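Local coordinates for RNA-binding protein RMD9, mitochondrial (Saccharomyces cerevisiae S288C, PDB 7A9X) that binds a dodecameric sequence element in the 3'-UTR of mitochondrial mRNAs and takes part in the processing or stability of these transcripts, at residues S289-S294 against V320-S325; K306-E311 against I316-S321. One frame throughout, in Å; residues are numbered along the deposited sequence.

Interaction 1 of 2, residues S289-S294 against V320-S325. With nucleotides of chain B.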
ATOM      1  N   SER A 289       4.863   7.502  15.294  1.00 65.79           N
ATOM      2  CA  SER A 289       4.259   8.799  15.011  1.00 69.87           C
ATOM      3  C   SER A 289       5.278   9.927  15.142  1.00 69.42           C
ATOM      4  O   SER A 289       5.258  10.882  14.356  1.00 62.23           O
ATOM      5  CB  SER A 289       3.064   9.035  15.936  1.00 72.63           C
ATOM      6  OG  SER A 289       2.391  10.235  15.598  1.00 85.06           O
ATOM      7  N   PHE A 290       6.186   9.832  16.121  1.00 62.40           N
ATOM      8  CA  PHE A 290       7.237  10.841  16.240  1.00 72.44           C
ATOM      9  C   PHE A 290       8.142  10.854  15.017  1.00 73.78           C
ATOM     10  O   PHE A 290       8.698  11.901  14.665  1.00 75.83           O
ATOM     11  CB  PHE A 290       8.076  10.604  17.498  1.00 72.11           C
ATOM     12  CG  PHE A 290       7.443  11.107  18.762  1.00 75.56           C
ATOM     13  CD1 PHE A 290       7.431  12.463  19.058  1.00 78.11           C
ATOM     14  CD2 PHE A 290       6.877  10.223  19.667  1.00 73.32           C
ATOM     15  CE1 PHE A 290       6.853  12.928  20.228  1.00 74.75           C
ATOM     16  CE2 PHE A 290       6.298  10.682  20.838  1.00 75.68           C
ATOM     17  CZ  PHE A 290       6.287  12.036  21.119  1.00 73.93           C
ATOM     18  N   ILE A 291       8.300   9.707  14.358  1.00 64.95           N
ATOM     19  CA  ILE A 291       9.202   9.615  13.218  1.00 67.80           C
ATOM     20  C   ILE A 291       8.536  10.148  11.957  1.00 72.20           C
ATOM     21  O   ILE A 291       9.116  10.962  11.229  1.00 75.59           O
ATOM     22  CB  ILE A 291       9.669   8.161  13.033  1.00 69.41           C
ATOM     23  CG1 ILE A 291      10.445   7.696  14.264  1.00 66.84           C
ATOM     24  CG2 ILE A 291      10.504   8.016  11.767  1.00 69.05           C
ATOM     25  CD1 ILE A 291      10.906   6.263  14.176  1.00 64.14           C
ATOM     26  N   GLY A 292       7.313   9.705  11.684  1.00 69.02           N
ATOM     27  CA  GLY A 292       6.668  10.006  10.421  1.00 64.70           C
ATOM     28  C   GLY A 292       5.736  11.200  10.426  1.00 68.27           C
ATOM     29  O   GLY A 292       5.334  11.671   9.357  1.00 72.66           O
ATOM     30  N   ASP A 293       5.380  11.710  11.608  1.00 69.11           N
ATOM     31  CA  ASP A 293       4.425  12.805  11.702  1.00 72.24           C
ATOM     32  C   ASP A 293       4.988  14.093  12.284  1.00 83.76           C
ATOM     33  O   ASP A 293       4.351  15.142  12.130  1.00 87.88           O
ATOM     34  CB  ASP A 293       3.206  12.386  12.538  1.00 73.84           C
ATOM     35  CG  ASP A 293       2.407  11.287  11.881  1.00 79.17           C
ATOM     36  OD1 ASP A 293       2.329  11.278  10.634  1.00 82.16           O
ATOM     37  OD2 ASP A 293       1.864  10.428  12.606  1.00 80.95           O
ATOM     38  N   SER A 294       6.142  14.054  12.945  1.00 86.66           N
ATOM     39  CA  SER A 294       6.713  15.265  13.521  1.00 85.51           C
ATOM     40  C   SER A 294       7.299  16.134  12.417  1.00 84.62           C
ATOM     41  O   SER A 294       8.184  15.694  11.672  1.00 79.66           O
ATOM     42  CB  SER A 294       7.783  14.921  14.556  1.00 83.33           C
ATOM     43  OG  SER A 294       7.241  14.151  15.617  1.00 91.86           O
ATOM     44  N   VAL A 320       7.902   0.690   7.114  1.00 55.74           N
ATOM     45  CA  VAL A 320       8.394   1.400   5.937  1.00 64.59           C
ATOM     46  C   VAL A 320       7.508   2.594   5.604  1.00 60.77           C
ATOM     47  O   VAL A 320       8.001   3.617   5.115  1.00 59.14           O
ATOM     48  CB  VAL A 320       8.541   0.437   4.741  1.00 60.54           C
ATOM     49  CG1 VAL A 320       7.186   0.056   4.162  1.00 56.79           C
ATOM     50  CG2 VAL A 320       9.430   1.056   3.669  1.00 62.80           C
ATOM     51  N   SER A 321       6.202   2.503   5.872  1.00 61.03           N
ATOM     52  CA  SER A 321       5.330   3.659   5.683  1.00 62.99           C
ATOM     53  C   SER A 321       5.792   4.832   6.539  1.00 65.84           C
ATOM     54  O   SER A 321       5.774   5.985   6.093  1.00 55.45           O
ATOM     55  CB  SER A 321       3.885   3.289   6.010  1.00 58.09           C
ATOM     56  OG  SER A 321       3.777   2.753   7.319  1.00 63.78           O
ATOM     57  N   THR A 322       6.216   4.548   7.772  1.00 62.74           N
ATOM     58  CA  THR A 322       6.762   5.583   8.641  1.00 56.35           C
ATOM     59  C   THR A 322       8.071   6.135   8.089  1.00 68.61           C
ATOM     60  O   THR A 322       8.315   7.347   8.143  1.00 64.17           O
ATOM     61  CB  THR A 322       6.971   5.015  10.044  1.00 60.06           C
ATOM     62  OG1 THR A 322       5.742   4.453  10.519  1.00 62.99           O
ATOM     63  CG2 THR A 322       7.433   6.098  10.994  1.00 61.94           C
ATOM     64  N   VAL A 323       8.925   5.260   7.554  1.00 56.53           N
ATOM     65  CA  VAL A 323      10.191   5.710   6.984  1.00 65.73           C
ATOM     66  C   VAL A 323       9.949   6.547   5.733  1.00 70.32           C
ATOM     67  O   VAL A 323      10.577   7.598   5.544  1.00 69.52           O
ATOM     68  CB  VAL A 323      11.100   4.502   6.698  1.00 63.26           C
ATOM     69  CG1 VAL A 323      12.431   4.955   6.133  1.00 57.94           C
ATOM     70  CG2 VAL A 323      11.305   3.697   7.966  1.00 57.69           C
ATOM     71  N   ASN A 324       9.036   6.101   4.864  1.00 63.63           N
ATOM     72  CA  ASN A 324       8.738   6.845   3.642  1.00 61.57           C
ATOM     73  C   ASN A 324       8.244   8.251   3.954  1.00 64.85           C
ATOM     74  O   ASN A 324       8.664   9.223   3.313  1.00 65.88           O
ATOM     75  CB  ASN A 324       7.698   6.097   2.806  1.00 56.60           C
ATOM     76  CG  ASN A 324       8.219   4.787   2.256  1.00 60.12           C
ATOM     77  OD1 ASN A 324       9.427   4.604   2.091  1.00 60.51           O
ATOM     78  ND2 ASN A 324       7.307   3.868   1.959  1.00 62.31           N
ATOM     79  N   SER A 325       7.342   8.379   4.931  1.00 59.03           N
ATOM     80  CA  SER A 325       6.847   9.697   5.312  1.00 62.03           C
ATOM     81  C   SER A 325       7.968  10.565   5.868  1.00 65.65           C
ATOM     82  O   SER A 325       8.013  11.773   5.606  1.00 63.98           O
ATOM     83  CB  SER A 325       5.719   9.554   6.335  1.00 57.39           C
ATOM     84  OG  SER A 325       5.323  10.819   6.835  1.00 77.44           O
TER
ATOM     85  P     A B   7       0.239  -2.349   7.628  1.00 63.34           P
ATOM     86  OP1   A B   7      -0.421  -1.119   8.132  1.00 71.76           O
ATOM     87  OP2   A B   7      -0.553  -3.332   6.842  1.00 62.87           O
ATOM     88  O5'   A B   7       1.498  -1.934   6.749  1.00 71.10           O
ATOM     89  C5'   A B   7       2.005  -0.602   6.740  1.00 59.32           C
ATOM     90  C4'   A B   7       3.269  -0.501   5.917  1.00 63.91           C
ATOM     91  O4'   A B   7       4.392  -0.974   6.708  1.00 64.59           O
ATOM     92  C3'   A B   7       3.275  -1.340   4.641  1.00 61.33           C
ATOM     93  O3'   A B   7       4.110  -0.713   3.669  1.00 69.53           O
ATOM     94  C2'   A B   7       3.939  -2.629   5.107  1.00 64.36           C
ATOM     95  O2'   A B   7       4.505  -3.411   4.078  1.00 63.44           O
ATOM     96  C1'   A B   7       4.991  -2.089   6.070  1.00 67.73           C
ATOM     97  N9    A B   7       5.396  -3.042   7.105  1.00 76.08           N
ATOM     98  C8    A B   7       4.595  -3.927   7.780  1.00 74.89           C
ATOM     99  N7    A B   7       5.243  -4.657   8.655  1.00 72.57           N
ATOM    100  C5    A B   7       6.558  -4.222   8.545  1.00 77.05           C
ATOM    101  C6    A B   7       7.739  -4.602   9.206  1.00 80.14           C
ATOM    102  N6    A B   7       7.795  -5.546  10.147  1.00 81.22           N
ATOM    103  N1    A B   7       8.882  -3.968   8.862  1.00 78.74           N
ATOM    104  C2    A B   7       8.830  -3.019   7.919  1.00 74.59           C
ATOM    105  N3    A B   7       7.783  -2.576   7.228  1.00 74.79           N
ATOM    106  C4    A B   7       6.666  -3.226   7.593  1.00 75.46           C
ATOM    107  P     C B   8       3.486   0.296   2.584  1.00 73.32           P
ATOM    108  OP1   C B   8       4.335   0.223   1.368  1.00 61.42           O
ATOM    109  OP2   C B   8       3.248   1.610   3.234  1.00 68.33           O
ATOM    110  O5'   C B   8       2.055  -0.326   2.268  1.00 65.73           O
ATOM    111  C5'   C B   8       1.902  -1.426   1.379  1.00 64.68           C
ATOM    112  C4'   C B   8       0.634  -1.294   0.574  1.00 76.86           C
ATOM    113  O4'   C B   8      -0.518  -1.506   1.440  1.00 78.28           O
ATOM    114  C3'   C B   8       0.433   0.072  -0.090  1.00 81.58           C
ATOM    115  O3'   C B   8      -0.085  -0.083  -1.411  1.00 69.69           O
ATOM    116  C2'   C B   8      -0.606   0.747   0.801  1.00 84.19           C
ATOM    117  O2'   C B   8      -1.406   1.710   0.150  1.00 82.68           O
ATOM    118  C1'   C B   8      -1.432  -0.441   1.280  1.00 84.18           C
ATOM    119  N1    C B   8      -2.108  -0.189   2.561  1.00 80.78           N
ATOM    120  C2    C B   8      -3.500  -0.313   2.645  1.00 77.77           C
ATOM    121  O2    C B   8      -4.143  -0.671   1.649  1.00 82.36           O
ATOM    122  N3    C B   8      -4.112  -0.052   3.823  1.00 76.77           N
ATOM    123  C4    C B   8      -3.397   0.331   4.882  1.00 77.49           C
ATOM    124  N4    C B   8      -4.048   0.575   6.023  1.00 77.36           N
ATOM    125  C5    C B   8      -1.982   0.479   4.819  1.00 73.46           C
ATOM    126  C6    C B   8      -1.386   0.218   3.648  1.00 73.13           C
TER
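Thr322 lays its methyl group against the last turn of helix 281-292, where CG2 sits 3.7 Å from both the CB of Ile291 and the backbone N of Gly292. The methyl stands opposite its own backbone N (OG1 chi1 -55°), which sends CG2 across the helix interface and leaves OG1 to a hydrogen bond with Gln319 NE2; one branch packs while the other ties back to the residue that precedes its helix, a division of labour that suits threonine. Gly292 lets the backbones come close, with its CA 4.8 Å from the CA of Thr322. A CB on this glycine would fall only 3.3 Å from Thr322 CG2, so hydrogen is the side group that fits comfortably. One turn further on, Ser325 OG donates a 2.7 Å bond to Gly292 O, arriving in the carbonyl plane on a lone pair at a C=O...donor angle of 134°. At the start of the same helix, Val320 and Ser321 touch A7 and C8 of chain B, chiefly at their sugar-phosphate backbone. The seam thus joins PPR4 and PPR5 by methyl packing plus the bond from Ser325, with a weak second bond to the same helix-end carbonyl oxygen from Asn329 ND2.

Interaction 2 of 2, residues K306-E311 against I316-S321. With nucleotides of chain B.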
ATOM      1  N   LYS A 306      16.673   5.831  17.580  1.00 76.46           N
ATOM      2  CA  LYS A 306      16.344   4.944  18.689  1.00 77.80           C
ATOM      3  C   LYS A 306      15.934   3.557  18.212  1.00 75.47           C
ATOM      4  O   LYS A 306      16.127   2.579  18.942  1.00 79.51           O
ATOM      5  CB  LYS A 306      15.241   5.568  19.547  1.00 75.07           C
ATOM      6  CG  LYS A 306      15.692   6.812  20.296  1.00 73.46           C
ATOM      7  CD  LYS A 306      14.598   7.380  21.185  1.00 78.05           C
ATOM      8  CE  LYS A 306      15.134   8.529  22.028  1.00 90.33           C
ATOM      9  NZ  LYS A 306      14.110   9.068  22.964  1.00 99.22           N
ATOM     10  N   ILE A 307      15.384   3.449  17.003  1.00 71.41           N
ATOM     11  CA  ILE A 307      15.116   2.138  16.425  1.00 72.45           C
ATOM     12  C   ILE A 307      16.387   1.549  15.826  1.00 81.42           C
ATOM     13  O   ILE A 307      16.678   0.360  16.007  1.00 86.87           O
ATOM     14  CB  ILE A 307      13.992   2.235  15.378  1.00 69.05           C
ATOM     15  CG1 ILE A 307      12.720   2.799  16.014  1.00 65.32           C
ATOM     16  CG2 ILE A 307      13.720   0.873  14.758  1.00 64.19           C
ATOM     17  CD1 ILE A 307      11.545   2.860  15.066  1.00 62.26           C
ATOM     18  N   ILE A 308      17.163   2.369  15.112  1.00 79.01           N
ATOM     19  CA  ILE A 308      18.380   1.884  14.464  1.00 74.97           C
ATOM     20  C   ILE A 308      19.380   1.389  15.501  1.00 77.14           C
ATOM     21  O   ILE A 308      19.998   0.330  15.334  1.00 80.56           O
ATOM     22  CB  ILE A 308      18.986   2.987  13.575  1.00 80.16           C
ATOM     23  CG1 ILE A 308      17.988   3.423  12.497  1.00 77.73           C
ATOM     24  CG2 ILE A 308      20.295   2.519  12.953  1.00 78.90           C
ATOM     25  CD1 ILE A 308      17.627   2.338  11.499  1.00 71.36           C
ATOM     26  N   ASN A 309      19.553   2.139  16.587  1.00 79.77           N
ATOM     27  CA  ASN A 309      20.501   1.780  17.634  1.00 87.55           C
ATOM     28  C   ASN A 309      19.921   0.823  18.668  1.00 92.93           C
ATOM     29  O   ASN A 309      20.624   0.473  19.623  1.00 96.16           O
ATOM     30  CB  ASN A 309      21.017   3.039  18.336  1.00 93.28           C
ATOM     31  CG  ASN A 309      21.731   3.984  17.388  1.00 98.14           C
ATOM     32  OD1 ASN A 309      22.293   3.558  16.379  1.00 99.29           O
ATOM     33  ND2 ASN A 309      21.713   5.272  17.709  1.00 99.95           N
ATOM     34  N   ASP A 310      18.664   0.403  18.508  1.00 96.44           N
ATOM     35  CA  ASP A 310      18.030  -0.567  19.403  1.00100.19           C
ATOM     36  C   ASP A 310      18.046  -0.071  20.851  1.00 92.71           C
ATOM     37  O   ASP A 310      18.377  -0.805  21.785  1.00 90.47           O
ATOM     38  CB  ASP A 310      18.699  -1.939  19.278  1.00110.01           C
ATOM     39  CG  ASP A 310      17.762  -3.082  19.608  1.00118.17           C
ATOM     40  OD1 ASP A 310      16.550  -2.831  19.767  1.00118.36           O
ATOM     41  OD2 ASP A 310      18.239  -4.232  19.711  1.00123.20           O
ATOM     42  N   GLU A 311      17.677   1.198  21.029  1.00 88.14           N
ATOM     43  CA  GLU A 311      17.736   1.857  22.328  1.00 86.05           C
ATOM     44  C   GLU A 311      16.479   1.673  23.166  1.00 83.20           C
ATOM     45  O   GLU A 311      16.508   1.970  24.366  1.00 85.90           O
ATOM     46  CB  GLU A 311      17.986   3.360  22.148  1.00 86.74           C
ATOM     47  CG  GLU A 311      19.287   3.710  21.454  1.00 93.06           C
ATOM     48  CD  GLU A 311      19.467   5.207  21.306  1.00 99.08           C
ATOM     49  OE1 GLU A 311      18.712   5.961  21.954  1.00 98.68           O
ATOM     50  OE2 GLU A 311      20.358   5.629  20.538  1.00102.99           O
ATOM     51  N   ILE A 316      10.229  -2.915  18.320  1.00 68.67           N
ATOM     52  CA  ILE A 316       9.597  -1.980  17.401  1.00 69.00           C
ATOM     53  C   ILE A 316      10.059  -2.307  15.990  1.00 71.53           C
ATOM     54  O   ILE A 316      11.241  -2.569  15.750  1.00 81.69           O
ATOM     55  CB  ILE A 316       9.901  -0.514  17.792  1.00 71.24           C
ATOM     56  CG1 ILE A 316       9.236   0.449  16.806  1.00 68.53           C
ATOM     57  CG2 ILE A 316      11.403  -0.280  17.885  1.00 64.99           C
ATOM     58  CD1 ILE A 316       8.986   1.826  17.380  1.00 73.75           C
ATOM     59  N   ILE A 317       9.116  -2.310  15.070  1.00 70.42           N
ATOM     60  CA  ILE A 317       9.402  -2.497  13.655  1.00 70.82           C
ATOM     61  C   ILE A 317       9.731  -1.143  13.048  1.00 71.48           C
ATOM     62  O   ILE A 317       9.201  -0.105  13.461  1.00 71.66           O
ATOM     63  CB  ILE A 317       8.212  -3.163  12.935  1.00 71.58           C
ATOM     64  CG1 ILE A 317       6.975  -2.261  13.007  1.00 73.32           C
ATOM     65  CG2 ILE A 317       7.913  -4.519  13.554  1.00 60.62           C
ATOM     66  CD1 ILE A 317       5.777  -2.789  12.245  1.00 78.21           C
ATOM     67  N   LEU A 318      10.634  -1.144  12.069  1.00 72.06           N
ATOM     68  CA  LEU A 318      10.906   0.056  11.282  1.00 70.51           C
ATOM     69  C   LEU A 318       9.905   0.071  10.132  1.00 63.31           C
ATOM     70  O   LEU A 318      10.211  -0.276   8.989  1.00 62.86           O
ATOM     71  CB  LEU A 318      12.348   0.066  10.790  1.00 71.60           C
ATOM     72  CG  LEU A 318      12.837   1.387  10.192  1.00 72.93           C
ATOM     73  CD1 LEU A 318      12.879   2.475  11.256  1.00 73.56           C
ATOM     74  CD2 LEU A 318      14.194   1.228   9.528  1.00 75.59           C
ATOM     75  N   GLN A 319       8.672   0.457  10.464  1.00 58.02           N
ATOM     76  CA  GLN A 319       7.569   0.419   9.508  1.00 59.89           C
ATOM     77  C   GLN A 319       7.889   1.296   8.306  1.00 64.68           C
ATOM     78  O   GLN A 319       8.124   2.500   8.453  1.00 57.49           O
ATOM     79  CB  GLN A 319       6.279   0.879  10.186  1.00 60.98           C
ATOM     80  CG  GLN A 319       5.004   0.418   9.497  1.00 66.24           C
ATOM     81  CD  GLN A 319       3.745   0.958  10.162  1.00 69.07           C
ATOM     82  OE1 GLN A 319       2.777   0.226  10.369  1.00 73.31           O
ATOM     83  NE2 GLN A 319       3.752   2.247  10.488  1.00 67.18           N
ATOM     84  N   VAL A 320       7.902   0.690   7.114  1.00 55.74           N
ATOM     85  CA  VAL A 320       8.394   1.400   5.937  1.00 64.59           C
ATOM     86  C   VAL A 320       7.508   2.594   5.604  1.00 60.77           C
ATOM     87  O   VAL A 320       8.001   3.617   5.115  1.00 59.14           O
ATOM     88  CB  VAL A 320       8.541   0.437   4.741  1.00 60.54           C
ATOM     89  CG1 VAL A 320       7.186   0.056   4.162  1.00 56.79           C
ATOM     90  CG2 VAL A 320       9.430   1.056   3.669  1.00 62.80           C
ATOM     91  N   SER A 321       6.202   2.503   5.872  1.00 61.03           N
ATOM     92  CA  SER A 321       5.330   3.659   5.683  1.00 62.99           C
ATOM     93  C   SER A 321       5.792   4.832   6.539  1.00 65.84           C
ATOM     94  O   SER A 321       5.774   5.985   6.093  1.00 55.45           O
ATOM     95  CB  SER A 321       3.885   3.289   6.010  1.00 58.09           C
ATOM     96  OG  SER A 321       3.777   2.753   7.319  1.00 63.78           O
TER
ATOM     97  P     A B   7       0.239  -2.349   7.628  1.00 63.34           P
ATOM     98  OP1   A B   7      -0.421  -1.119   8.132  1.00 71.76           O
ATOM     99  OP2   A B   7      -0.553  -3.332   6.842  1.00 62.87           O
ATOM    100  O5'   A B   7       1.498  -1.934   6.749  1.00 71.10           O
ATOM    101  C5'   A B   7       2.005  -0.602   6.740  1.00 59.32           C
ATOM    102  C4'   A B   7       3.269  -0.501   5.917  1.00 63.91           C
ATOM    103  O4'   A B   7       4.392  -0.974   6.708  1.00 64.59           O
ATOM    104  C3'   A B   7       3.275  -1.340   4.641  1.00 61.33           C
ATOM    105  O3'   A B   7       4.110  -0.713   3.669  1.00 69.53           O
ATOM    106  C2'   A B   7       3.939  -2.629   5.107  1.00 64.36           C
ATOM    107  O2'   A B   7       4.505  -3.411   4.078  1.00 63.44           O
ATOM    108  C1'   A B   7       4.991  -2.089   6.070  1.00 67.73           C
ATOM    109  N9    A B   7       5.396  -3.042   7.105  1.00 76.08           N
ATOM    110  C8    A B   7       4.595  -3.927   7.780  1.00 74.89           C
ATOM    111  N7    A B   7       5.243  -4.657   8.655  1.00 72.57           N
ATOM    112  C5    A B   7       6.558  -4.222   8.545  1.00 77.05           C
ATOM    113  C6    A B   7       7.739  -4.602   9.206  1.00 80.14           C
ATOM    114  N6    A B   7       7.795  -5.546  10.147  1.00 81.22           N
ATOM    115  N1    A B   7       8.882  -3.968   8.862  1.00 78.74           N
ATOM    116  C2    A B   7       8.830  -3.019   7.919  1.00 74.59           C
ATOM    117  N3    A B   7       7.783  -2.576   7.228  1.00 74.79           N
ATOM    118  C4    A B   7       6.666  -3.226   7.593  1.00 75.46           C
ATOM    119  P     A B   6      -0.689  -1.154  13.879  1.00 65.71           P
ATOM    120  OP1   A B   6      -0.528   0.156  13.198  1.00 78.90           O
ATOM    121  OP2   A B   6      -2.048  -1.623  14.248  1.00 71.91           O
ATOM    122  O5'   A B   6      -0.035  -2.298  12.986  1.00 61.34           O
ATOM    123  C5'   A B   6       1.280  -2.177  12.454  1.00 60.47           C
ATOM    124  C4'   A B   6       1.459  -3.048  11.232  1.00 64.98           C
ATOM    125  O4'   A B   6       1.451  -4.444  11.642  1.00 67.07           O
ATOM    126  C3'   A B   6       0.356  -2.906  10.188  1.00 62.38           C
ATOM    127  O3'   A B   6       0.890  -3.112   8.884  1.00 61.51           O
ATOM    128  C2'   A B   6      -0.589  -4.049  10.543  1.00 64.22           C
ATOM    129  O2'   A B   6      -1.418  -4.496   9.492  1.00 61.48           O
ATOM    130  C1'   A B   6       0.389  -5.127  10.998  1.00 63.46           C
ATOM    131  N9    A B   6      -0.212  -6.055  11.954  1.00 69.74           N
ATOM    132  C8    A B   6      -0.605  -5.772  13.237  1.00 68.74           C
ATOM    133  N7    A B   6      -1.132  -6.796  13.858  1.00 67.78           N
ATOM    134  C5    A B   6      -1.090  -7.812  12.917  1.00 66.70           C
ATOM    135  C6    A B   6      -1.504  -9.150  12.964  1.00 62.67           C
ATOM    136  N6    A B   6      -2.061  -9.705  14.042  1.00 63.41           N
ATOM    137  N1    A B   6      -1.323  -9.901  11.857  1.00 66.33           N
ATOM    138  C2    A B   6      -0.763  -9.338  10.779  1.00 65.44           C
ATOM    139  N3    A B   6      -0.334  -8.089  10.614  1.00 66.94           N
ATOM    140  C4    A B   6      -0.527  -7.372  11.735  1.00 68.53           C
ATOM    141  P     C B   8       3.486   0.296   2.584  1.00 73.32           P
ATOM    142  OP1   C B   8       4.335   0.223   1.368  1.00 61.42           O
ATOM    143  OP2   C B   8       3.248   1.610   3.234  1.00 68.33           O
ATOM    144  O5'   C B   8       2.055  -0.326   2.268  1.00 65.73           O
ATOM    145  C5'   C B   8       1.902  -1.426   1.379  1.00 64.68           C
ATOM    146  C4'   C B   8       0.634  -1.294   0.574  1.00 76.86           C
ATOM    147  O4'   C B   8      -0.518  -1.506   1.440  1.00 78.28           O
ATOM    148  C3'   C B   8       0.433   0.072  -0.090  1.00 81.58           C
ATOM    149  O3'   C B   8      -0.085  -0.083  -1.411  1.00 69.69           O
ATOM    150  C2'   C B   8      -0.606   0.747   0.801  1.00 84.19           C
ATOM    151  O2'   C B   8      -1.406   1.710   0.150  1.00 82.68           O
ATOM    152  C1'   C B   8      -1.432  -0.441   1.280  1.00 84.18           C
ATOM    153  N1    C B   8      -2.108  -0.189   2.561  1.00 80.78           N
ATOM    154  C2    C B   8      -3.500  -0.313   2.645  1.00 77.77           C
ATOM    155  O2    C B   8      -4.143  -0.671   1.649  1.00 82.36           O
ATOM    156  N3    C B   8      -4.112  -0.052   3.823  1.00 76.77           N
ATOM    157  C4    C B   8      -3.397   0.331   4.882  1.00 77.49           C
ATOM    158  N4    C B   8      -4.048   0.575   6.023  1.00 77.36           N
ATOM    159  C5    C B   8      -1.982   0.479   4.819  1.00 73.46           C
ATOM    160  C6    C B   8      -1.386   0.218   3.648  1.00 73.13           C
TER
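Ile307, near the end of helix 297-308, points its CB at the segment 316-318 that leads into helix 320-334, and two branches leave it there. CG2 leans mainly on Leu318, lying 3.9 Å from Leu318 CD1, and also reaches Ile316 CG2. CG1 and CD1 lie mainly along Ile316: CG1 meets Ile316 CG2 at 3.8 Å, and the terminal CD1, also near Leu318 CD1, ends 3.6 Å from Ile316 CD1, the two isoleucine side chains crossing at about a right angle. Branching at CB is what lets one residue touch both partners. An alanine here is likely to open a gap between Ile316 and Leu318, leaving both without their main partner from the helix. Next to it, Ile308 reaches back with CD1, 4.1 Å from Leu318 CD2.

Pentatricopeptide repeats are helical hairpins stacked into a superhelix that holds RNA along its inner surface, and this contact lies where PPR4, by its assigned limits, gives way to PPR5. Helix 297-308 ends in a Schellman motif: Asp310 takes a positive phi of 58°, and Glu311 N bonds back to Lys306 O at 2.9 Å. The returning chain then bends at Leu318 in an inverse gamma turn, closed by a weak bond from Gln319 N to Ile317 O, before Gln319 takes the N-cap position of helix 320-334.

Neighbouring residues of this segment therefore face different ways. Ile316 and Leu318 turn inward to the helix, while Ile317 turns outward and lies over the adenine face of A7 of chain B, its CG2 3.6 Å from N6, where an aliphatic side chain can cover a flat base. Gln319, with CG anti to its own N (chi1 -159°) and the chain extended beyond, runs along the ribose, CG 3.2 Å from A7 O4'; its OE1 approaches the sugar of A6 of chain B.

Both contacts lean on the region around the start of helix 320-334, which meets helix 281-292 in interaction 1, while in interaction 2 the segment leading into it packs on helix 297-308. Interaction 1 is buried and mixes close backbone approach with a hydrogen bond; interaction 2 is only partly buried, farther from the centre of the chain, and is held across its segments by aliphatic side chains alone. They join physically: Ile291 CD1 packs 3.6 Å from Ile307 CD1, and Val323 CG2 lies equally close to Leu318 CG. Val320 and Ser321 belong to both segment pairs but touch across neither contact; they face the RNA instead.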